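PDB 1R5B: eukaryotic peptide chain release factor GTP-binding subunit from Schizosaccharomyces pombe, which belongs to the translational GTPases, joining a P-loop GTP-binding domain to beta-rich domains as in the elongation factor Tu and eEF1A family. Local coordinates for residues 28-33 with 445-450; 61-66 with 254-259; 157-162 with 208-213. All coordinates share one frame; numbering follows the deposited sequence.

Interaction 1 of 3, residues 28-33 with 445-450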
loop_
_atom_site.group_PDB
_atom_site.type_symbol
_atom_site.label_atom_id
_atom_site.label_comp_id
_atom_site.label_asym_id
_atom_site.label_seq_id
_atom_site.Cartn_x
_atom_site.Cartn_y
_atom_site.Cartn_z
ATOM N N ASN A 28 7.515 11.697 -9.575
ATOM C CA ASN A 28 7.907 13.085 -9.349
ATOM C C ASN A 28 7.710 13.969 -10.598
ATOM O O ASN A 28 7.570 15.191 -10.479
ATOM C CB ASN A 28 9.368 13.156 -8.865
ATOM C CG ASN A 28 9.613 12.367 -7.575
ATOM O OD1 ASN A 28 10.737 11.943 -7.301
ATOM N ND2 ASN A 28 8.560 12.168 -6.785
ATOM N N GLU A 29 7.691 13.344 -11.781
ATOM C CA GLU A 29 7.411 14.028 -13.044
ATOM C C GLU A 29 5.947 13.820 -13.498
ATOM O O GLU A 29 5.710 13.367 -14.620
ATOM C CB GLU A 29 8.391 13.555 -14.146
ATOM C CG GLU A 29 9.855 13.380 -13.715
ATOM C CD GLU A 29 10.734 14.594 -14.003
ATOM O OE1 GLU A 29 11.244 14.709 -15.139
ATOM O OE2 GLU A 29 10.935 15.429 -13.090
ATOM N N VAL A 30 4.978 14.132 -12.627
ATOM C CA VAL A 30 3.546 14.193 -13.005
ATOM C C VAL A 30 2.775 15.309 -12.251
ATOM O O VAL A 30 3.119 15.644 -11.110
ATOM C CB VAL A 30 2.790 12.821 -12.815
ATOM C CG1 VAL A 30 3.422 11.696 -13.608
ATOM C CG2 VAL A 30 2.683 12.425 -11.342
ATOM N N ASP A 31 1.758 15.893 -12.907
ATOM C CA ASP A 31 0.808 16.833 -12.252
ATOM C C ASP A 31 -0.474 17.199 -13.058
ATOM O O ASP A 31 -0.447 17.246 -14.286
ATOM C CB ASP A 31 1.513 18.121 -11.772
ATOM C CG ASP A 31 2.492 18.677 -12.779
ATOM O OD1 ASP A 31 3.653 18.227 -12.775
ATOM O OD2 ASP A 31 2.199 19.577 -13.590
ATOM N N GLN A 32 -1.567 17.461 -12.319
ATOM C CA GLN A 32 -2.949 17.751 -12.809
ATOM C C GLN A 32 -3.874 16.536 -12.572
ATOM O O GLN A 32 -3.616 15.475 -13.127
ATOM C CB GLN A 32 -3.001 18.185 -14.291
ATOM C CG GLN A 32 -4.128 19.179 -14.662
ATOM C CD GLN A 32 -5.509 18.827 -14.097
ATOM O OE1 GLN A 32 -6.155 17.884 -14.557
ATOM N NE2 GLN A 32 -5.963 19.597 -13.113
ATOM N N GLU A 33 -4.958 16.711 -11.796
ATOM C CA GLU A 33 -5.810 15.594 -11.293
ATOM C C GLU A 33 -6.676 14.797 -12.312
ATOM O O GLU A 33 -7.733 14.254 -11.967
ATOM C CB GLU A 33 -6.709 16.097 -10.165
ATOM C CG GLU A 33 -5.960 16.569 -8.929
ATOM C CD GLU A 33 -6.898 17.102 -7.851
ATOM O OE1 GLU A 33 -7.605 18.111 -8.104
ATOM O OE2 GLU A 33 -6.928 16.513 -6.745
ATOM N N MET A 445 5.177 -0.250 -10.047
ATOM C CA MET A 445 5.830 -1.062 -11.074
ATOM C C MET A 445 5.085 -1.033 -12.419
ATOM O O MET A 445 5.620 -1.486 -13.436
ATOM C CB MET A 445 5.989 -2.515 -10.606
ATOM C CG MET A 445 6.832 -2.700 -9.338
ATOM S SD MET A 445 8.291 -1.720 -9.239
ATOM C CE MET A 445 9.204 -2.476 -10.407
ATOM N N GLY A 446 3.860 -0.510 -12.417
ATOM C CA GLY A 446 3.072 -0.378 -13.634
ATOM C C GLY A 446 2.676 1.041 -14.025
ATOM O O GLY A 446 1.937 1.215 -14.977
ATOM N N ARG A 447 3.173 2.051 -13.313
ATOM C CA ARG A 447 2.806 3.444 -13.568
ATOM C C ARG A 447 3.928 4.188 -14.304
ATOM O O ARG A 447 5.061 4.173 -13.838
ATOM C CB ARG A 447 2.516 4.131 -12.231
ATOM C CG ARG A 447 2.253 5.619 -12.310
ATOM C CD ARG A 447 1.457 6.164 -11.120
ATOM N NE ARG A 447 1.442 7.627 -11.053
ATOM C CZ ARG A 447 0.787 8.337 -10.129
ATOM N NH1 ARG A 447 0.074 7.727 -9.187
ATOM N NH2 ARG A 447 0.830 9.664 -10.155
ATOM N N PHE A 448 3.614 4.862 -15.421
ATOM C CA PHE A 448 4.645 5.519 -16.248
ATOM C C PHE A 448 4.303 6.887 -16.892
ATOM O O PHE A 448 3.141 7.198 -17.167
ATOM C CB PHE A 448 5.151 4.553 -17.314
ATOM C CG PHE A 448 4.099 4.044 -18.241
ATOM C CD1 PHE A 448 3.780 4.759 -19.393
ATOM C CD2 PHE A 448 3.476 2.822 -18.013
ATOM C CE1 PHE A 448 2.838 4.280 -20.280
ATOM C CE2 PHE A 448 2.529 2.335 -18.904
ATOM C CZ PHE A 448 2.211 3.072 -20.039
ATOM N N THR A 449 5.346 7.695 -17.114
ATOM C CA THR A 449 5.232 8.979 -17.813
ATOM C C THR A 449 6.194 9.078 -19.022
ATOM O O THR A 449 7.355 8.667 -18.942
ATOM C CB THR A 449 5.468 10.173 -16.835
ATOM O OG1 THR A 449 6.834 10.609 -16.879
ATOM C CG2 THR A 449 5.281 9.770 -15.389
ATOM N N LEU A 450 5.702 9.647 -20.126
ATOM C CA LEU A 450 6.463 9.774 -21.381
ATOM C C LEU A 450 7.055 11.179 -21.539
ATOM O O LEU A 450 6.420 12.167 -21.184
ATOM C CB LEU A 450 5.571 9.424 -22.577
ATOM C CG LEU A 450 5.381 7.921 -22.841
ATOM C CD1 LEU A 450 5.259 7.096 -21.570
ATOM C CD2 LEU A 450 4.169 7.685 -23.709
#
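Val30 and Glu29 make a small, partly buried, mainly apolar contact with Thr449 and Arg447. A loop near the N-terminal end of the model lies here against strand 447-451 of the C-terminal beta domain. Val30 divides its two methyls between two partners. Val30 CG1 meets Thr449 CG2 at 3.2 Å, which is very close for two methyls, so the exact spacing is doubtful. Val30 CG2 reaches Arg447 NH2 at 3.5 Å. It sits at the edge of the guanidinium, near its plane. Arg447 gets there with an almost straight chain, its CG anti to the backbone N (chi1 174°). The same side chain makes a cation-pi contact with Tyr39. Glu29 offers mostly backbone: its O lies 3.7 Å from Thr449 CG2. The Glu29 side chain sets out toward segment 445-450, but its end leads off to a salt bridge with Arg451, the next residue of the strand. Val30 also touches Val459 of strand 457-466, so it bridges two neighbouring strands. Thr449 also touches Leu26, and its backbone bonds to His387. The arrangement is that of a loop from near the N-terminal end of the model packed on the antiparallel beta domain that belongs to the eEF1A C-terminal-like family.

Interaction 2 of 3, residues 61-66 with 254-259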
loop_
_atom_site.group_PDB
_atom_site.type_symbol
_atom_site.label_atom_id
_atom_site.label_comp_id
_atom_site.label_asym_id
_atom_site.label_seq_id
_atom_site.Cartn_x
_atom_site.Cartn_y
_atom_site.Cartn_z
ATOM N N GLY A 61 -19.607 0.216 10.542
ATOM C CA GLY A 61 -20.749 0.972 10.082
ATOM C C GLY A 61 -20.473 2.460 10.083
ATOM O O GLY A 61 -20.848 3.174 9.154
ATOM N N ASN A 62 -19.817 2.929 11.136
ATOM C CA ASN A 62 -19.517 4.346 11.282
ATOM C C ASN A 62 -18.441 4.801 10.278
ATOM O O ASN A 62 -18.430 5.952 9.832
ATOM C CB ASN A 62 -19.112 4.619 12.733
ATOM C CG ASN A 62 -18.972 6.100 13.045
ATOM O OD1 ASN A 62 -19.965 6.842 13.175
ATOM N ND2 ASN A 62 -17.722 6.540 13.184
ATOM N N ILE A 63 -17.555 3.879 9.908
ATOM C CA ILE A 63 -16.560 4.159 8.882
ATOM C C ILE A 63 -17.292 4.298 7.562
ATOM O O ILE A 63 -17.066 5.247 6.852
ATOM C CB ILE A 63 -15.476 3.071 8.821
ATOM C CG1 ILE A 63 -14.509 3.247 9.979
ATOM C CG2 ILE A 63 -14.693 3.152 7.521
ATOM C CD1 ILE A 63 -13.557 2.095 10.164
ATOM N N LEU A 64 -18.215 3.391 7.267
ATOM C CA LEU A 64 -18.959 3.459 6.022
ATOM C C LEU A 64 -19.719 4.758 5.926
ATOM O O LEU A 64 -19.848 5.319 4.836
ATOM C CB LEU A 64 -19.923 2.275 5.887
ATOM C CG LEU A 64 -19.219 0.932 5.660
ATOM C CD1 LEU A 64 -20.173 -0.238 5.817
ATOM C CD2 LEU A 64 -18.541 0.900 4.292
ATOM N N PHE A 65 -20.203 5.251 7.065
ATOM C CA PHE A 65 -21.028 6.450 7.082
ATOM C C PHE A 65 -20.188 7.705 6.885
ATOM O O PHE A 65 -20.508 8.539 6.043
ATOM C CB PHE A 65 -21.809 6.555 8.392
ATOM C CG PHE A 65 -22.510 7.874 8.585
ATOM C CD1 PHE A 65 -23.357 8.379 7.602
ATOM C CD2 PHE A 65 -22.323 8.616 9.750
ATOM C CE1 PHE A 65 -24.003 9.599 7.777
ATOM C CE2 PHE A 65 -22.977 9.837 9.932
ATOM C CZ PHE A 65 -23.809 10.327 8.937
ATOM N N LEU A 66 -19.119 7.837 7.668
ATOM C CA LEU A 66 -18.274 9.034 7.616
ATOM C C LEU A 66 -17.544 9.168 6.291
ATOM O O LEU A 66 -17.159 10.261 5.881
ATOM C CB LEU A 66 -17.263 9.016 8.745
ATOM C CG LEU A 66 -17.934 9.219 10.092
ATOM C CD1 LEU A 66 -17.004 8.740 11.145
ATOM C CD2 LEU A 66 -18.302 10.668 10.330
ATOM N N PRO A 254 -2.511 10.215 14.692
ATOM C CA PRO A 254 -3.508 10.216 13.622
ATOM C C PRO A 254 -4.817 9.524 14.004
ATOM O O PRO A 254 -4.863 8.707 14.927
ATOM C CB PRO A 254 -2.796 9.430 12.510
ATOM C CG PRO A 254 -1.930 8.470 13.222
ATOM C CD PRO A 254 -1.537 9.120 14.520
ATOM N N SER A 255 -5.873 9.864 13.272
ATOM C CA SER A 255 -7.140 9.147 13.338
ATOM C C SER A 255 -6.971 7.758 12.744
ATOM O O SER A 255 -6.017 7.498 12.025
ATOM C CB SER A 255 -8.231 9.892 12.570
ATOM O OG SER A 255 -8.035 9.779 11.176
ATOM N N LEU A 256 -7.907 6.868 13.041
ATOM C CA LEU A 256 -7.836 5.518 12.520
ATOM C C LEU A 256 -7.664 5.537 11.007
ATOM O O LEU A 256 -6.713 4.958 10.501
ATOM C CB LEU A 256 -9.063 4.704 12.909
ATOM C CG LEU A 256 -9.115 3.300 12.317
ATOM C CD1 LEU A 256 -7.848 2.541 12.662
ATOM C CD2 LEU A 256 -10.334 2.564 12.826
ATOM N N LEU A 257 -8.566 6.208 10.298
ATOM C CA LEU A 257 -8.530 6.198 8.835
ATOM C C LEU A 257 -7.261 6.848 8.286
ATOM O O LEU A 257 -6.757 6.445 7.250
ATOM C CB LEU A 257 -9.763 6.874 8.236
ATOM C CG LEU A 257 -11.094 6.121 8.425
ATOM C CD1 LEU A 257 -12.181 6.870 7.714
ATOM C CD2 LEU A 257 -11.041 4.704 7.919
ATOM N N GLU A 258 -6.748 7.840 8.994
ATOM C CA GLU A 258 -5.535 8.518 8.586
ATOM C C GLU A 258 -4.353 7.549 8.651
ATOM O O GLU A 258 -3.501 7.535 7.779
ATOM C CB GLU A 258 -5.302 9.700 9.516
ATOM C CG GLU A 258 -4.064 10.524 9.242
ATOM C CD GLU A 258 -3.910 11.659 10.237
ATOM O OE1 GLU A 258 -4.910 12.021 10.905
ATOM O OE2 GLU A 258 -2.780 12.185 10.346
ATOM N N TYR A 259 -4.312 6.752 9.706
ATOM C CA TYR A 259 -3.297 5.728 9.878
ATOM C C TYR A 259 -3.452 4.584 8.846
ATOM O O TYR A 259 -2.465 4.127 8.274
ATOM C CB TYR A 259 -3.352 5.167 11.304
ATOM C CG TYR A 259 -2.350 4.088 11.502
ATOM C CD1 TYR A 259 -1.009 4.401 11.722
ATOM C CD2 TYR A 259 -2.712 2.750 11.405
ATOM C CE1 TYR A 259 -0.061 3.408 11.872
ATOM C CE2 TYR A 259 -1.757 1.746 11.544
ATOM C CZ TYR A 259 -0.445 2.085 11.770
ATOM O OH TYR A 259 0.494 1.110 11.911
#
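Ile63 faces Leu256 and Leu257 in a helix-to-helix contact of the P-loop GTPase fold. Helix 56-66 follows the probable P-loop, and helix 256-262 follows strand 226-230, an outermost strand of the six-stranded sheet. The tight part is wholly apolar and buried. Ile63 uses two branches. Its CG2 meets Leu257 CD2 at 4.0 Å, and its CD1 lies 4.2 Å from Leu256 CD2. The first torsion explains the split: CG2 stands anti to the backbone N, while CG1 stands beside that N (chi1 -76°) and carries CD1 off in another direction. Ile63 and Leu257 meet at a slant. Phe116 of strand 115-117 touches both of them, and Val239 also packs on Ile63. The small joint between the helices is thus part of a larger apolar cluster.

The contact thins out quickly. The side chain of Leu66, one turn after Ile63, comes no nearer than 5.6 Å to segment 254-259, and it leans on Val239 instead. On the second helix, Glu258 and Tyr259 are partly exposed and turn to other partners. Tyr259 touches Met229 and Lys227 of strand 226-230. Glu258 forms a salt bridge with Arg242 through OE2, and its other oxygen serves the start of the helix. Ser255 is the N-cap there, and its OG also bonds to the backbone O of Lys240. Ser255 and Glu258 make a capping box, whose two bonds differ in quality. The one from Ser255 N to Glu258 OE1 is weak, at 3.3 Å. In the other, Glu258 N donates to Ser255 OG over 3.2 Å, with an angle of 150° at the hydrogen.

Interaction 3 of 3, residues 157-162 with 208-213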
loop_
_atom_site.group_PDB
_atom_site.type_symbol
_atom_site.label_atom_id
_atom_site.label_comp_id
_atom_site.label_asym_id
_atom_site.label_seq_id
_atom_site.Cartn_x
_atom_site.Cartn_y
_atom_site.Cartn_z
ATOM N N GLY A 157 -15.060 -2.636 33.631
ATOM C CA GLY A 157 -15.831 -3.874 33.636
ATOM C C GLY A 157 -15.707 -4.661 32.336
ATOM O O GLY A 157 -15.307 -5.816 32.356
ATOM N N GLU A 158 -16.020 -4.034 31.206
ATOM C CA GLU A 158 -16.050 -4.735 29.916
ATOM C C GLU A 158 -14.647 -5.123 29.417
ATOM O O GLU A 158 -14.421 -6.261 29.016
ATOM C CB GLU A 158 -16.771 -3.875 28.870
ATOM C CG GLU A 158 -17.485 -4.656 27.775
ATOM C CD GLU A 158 -17.984 -3.755 26.662
ATOM O OE1 GLU A 158 -18.266 -4.261 25.555
ATOM O OE2 GLU A 158 -18.083 -2.535 26.888
ATOM N N PHE A 159 -13.730 -4.157 29.439
ATOM C CA PHE A 159 -12.307 -4.366 29.147
ATOM C C PHE A 159 -11.734 -5.545 29.904
ATOM O O PHE A 159 -11.299 -6.510 29.317
ATOM C CB PHE A 159 -11.505 -3.111 29.520
ATOM C CG PHE A 159 -10.036 -3.247 29.302
ATOM C CD1 PHE A 159 -9.520 -3.274 28.016
ATOM C CD2 PHE A 159 -9.164 -3.349 30.374
ATOM C CE1 PHE A 159 -8.162 -3.401 27.795
ATOM C CE2 PHE A 159 -7.799 -3.476 30.162
ATOM C CZ PHE A 159 -7.300 -3.506 28.861
ATOM N N GLU A 160 -11.739 -5.429 31.222
ATOM C CA GLU A 160 -11.247 -6.446 32.141
ATOM C C GLU A 160 -11.850 -7.808 31.871
ATOM O O GLU A 160 -11.144 -8.808 31.909
ATOM C CB GLU A 160 -11.556 -6.029 33.586
ATOM C CG GLU A 160 -10.538 -5.053 34.168
ATOM C CD GLU A 160 -10.711 -3.583 33.718
ATOM O OE1 GLU A 160 -11.551 -3.258 32.854
ATOM O OE2 GLU A 160 -9.994 -2.729 34.275
ATOM N N ALA A 161 -13.148 -7.839 31.579
ATOM C CA ALA A 161 -13.872 -9.098 31.409
ATOM C C ALA A 161 -13.274 -9.962 30.297
ATOM O O ALA A 161 -13.239 -11.190 30.414
ATOM C CB ALA A 161 -15.344 -8.833 31.142
ATOM N N GLY A 162 -12.794 -9.319 29.232
ATOM C CA GLY A 162 -12.198 -10.015 28.106
ATOM C C GLY A 162 -10.971 -10.845 28.434
ATOM O O GLY A 162 -10.648 -11.782 27.693
ATOM N N ASP A 208 -1.152 -0.792 28.257
ATOM C CA ASP A 208 -0.130 -1.540 28.988
ATOM C C ASP A 208 -0.570 -2.982 29.261
ATOM O O ASP A 208 0.226 -3.908 29.155
ATOM C CB ASP A 208 0.213 -0.852 30.320
ATOM C CG ASP A 208 0.854 0.526 30.127
ATOM O OD1 ASP A 208 0.956 0.995 28.959
ATOM O OD2 ASP A 208 1.280 1.216 31.091
ATOM N N LYS A 209 -1.839 -3.158 29.599
ATOM C CA LYS A 209 -2.381 -4.477 29.864
ATOM C C LYS A 209 -2.449 -5.287 28.581
ATOM O O LYS A 209 -2.093 -6.460 28.573
ATOM C CB LYS A 209 -3.771 -4.360 30.501
ATOM C CG LYS A 209 -4.468 -5.686 30.796
ATOM C CD LYS A 209 -3.771 -6.472 31.893
ATOM C CE LYS A 209 -3.883 -7.987 31.689
ATOM N NZ LYS A 209 -5.190 -8.520 32.162
ATOM N N LEU A 210 -2.900 -4.663 27.491
ATOM C CA LEU A 210 -3.023 -5.370 26.223
ATOM C C LEU A 210 -1.629 -5.777 25.723
ATOM O O LEU A 210 -1.429 -6.873 25.204
ATOM C CB LEU A 210 -3.744 -4.519 25.179
ATOM C CG LEU A 210 -5.259 -4.664 25.167
ATOM C CD1 LEU A 210 -5.889 -3.434 24.575
ATOM C CD2 LEU A 210 -5.683 -5.886 24.380
ATOM N N SER A 211 -0.669 -4.889 25.925
ATOM C CA SER A 211 0.702 -5.112 25.504
ATOM C C SER A 211 1.311 -6.339 26.193
ATOM O O SER A 211 1.907 -7.191 25.552
ATOM C CB SER A 211 1.522 -3.861 25.804
ATOM O OG SER A 211 2.837 -4.037 25.352
ATOM N N MET A 212 1.139 -6.441 27.500
ATOM C CA MET A 212 1.604 -7.623 28.224
ATOM C C MET A 212 0.855 -8.891 27.774
ATOM O O MET A 212 1.467 -9.921 27.523
ATOM C CB MET A 212 1.471 -7.410 29.727
ATOM C CG MET A 212 2.384 -6.310 30.265
ATOM S SD MET A 212 4.142 -6.563 29.886
ATOM C CE MET A 212 4.639 -7.361 31.336
ATOM N N PHE A 213 -0.457 -8.787 27.607
ATOM C CA PHE A 213 -1.295 -9.951 27.359
ATOM C C PHE A 213 -1.093 -10.502 25.948
ATOM O O PHE A 213 -1.015 -11.706 25.765
ATOM C CB PHE A 213 -2.761 -9.583 27.627
ATOM C CG PHE A 213 -3.751 -10.690 27.367
ATOM C CD1 PHE A 213 -4.117 -11.553 28.375
ATOM C CD2 PHE A 213 -4.352 -10.827 26.121
ATOM C CE1 PHE A 213 -5.048 -12.560 28.147
ATOM C CE2 PHE A 213 -5.276 -11.827 25.887
ATOM C CZ PHE A 213 -5.622 -12.696 26.905
#
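The ring of Phe159 is the one flat group that carries this contact, and it meets Lys209 and Leu210 with its edge. Neither face is turned to segment 208-213. Close to the ring plane, Leu210 CD1 lies 3.9 Å from Phe159 CE1. Lys209 CB lies 4.0 Å from Phe159 CZ. Lys209 CG lies 4.0 Å from Phe159 CE2, somewhat off the ring plane. The far rim of the ring is thus held between two consecutive residues of helix 200-218. The carboxylate carbon of Glu160 is also at the edge, in plane. Phe159 CG is anti to the backbone N (chi1 178°), which carries the ring away from its short helix and across to the longer one.

Leu210 and Phe159 both touch Ile152 of strand 147-153, and Leu210 reaches Val186 and Ile188 of strand 184-189 too. Lys209 gives the ring only the base of its chain, which bends further out and makes a cation-pi contact with Phe163. That residue also stacks edge-to-face with Phe159 and with Phe213, which makes a small aromatic cluster. Glu160 pairs with Arg202 in a salt bridge, a polar tie to the same long helix. Helix 200-218 lies in the crossover connection between parallel strands 184-189 and 226-230. A helix packed on the sheet in this way belongs to the beta-alpha-beta architecture of the P-loop GTPase domain.

Overall arrangement
Interactions 2 and 3 lie in the GTP-binding domain, with centres 24 Å apart. Interaction 1 joins a loop near the N-terminal end to the C-terminal beta domain; its centre is 47 Å from that of interaction 3, on the opposite side of the chain's centre. No two contacts share a helix or strand, and none touches another. Interactions 2 and 3 are buried and join helix to helix, whereas interaction 1 is partly buried and sets a loop on a strand. Their chemistry follows. Interaction 2 is purely aliphatic, and interaction 3 centres on an aromatic edge. Interaction 1 mixes methyls with a guanidinium and a backbone oxygen. Glu29, Glu258 and Glu160 each form a salt bridge outside the paired segments.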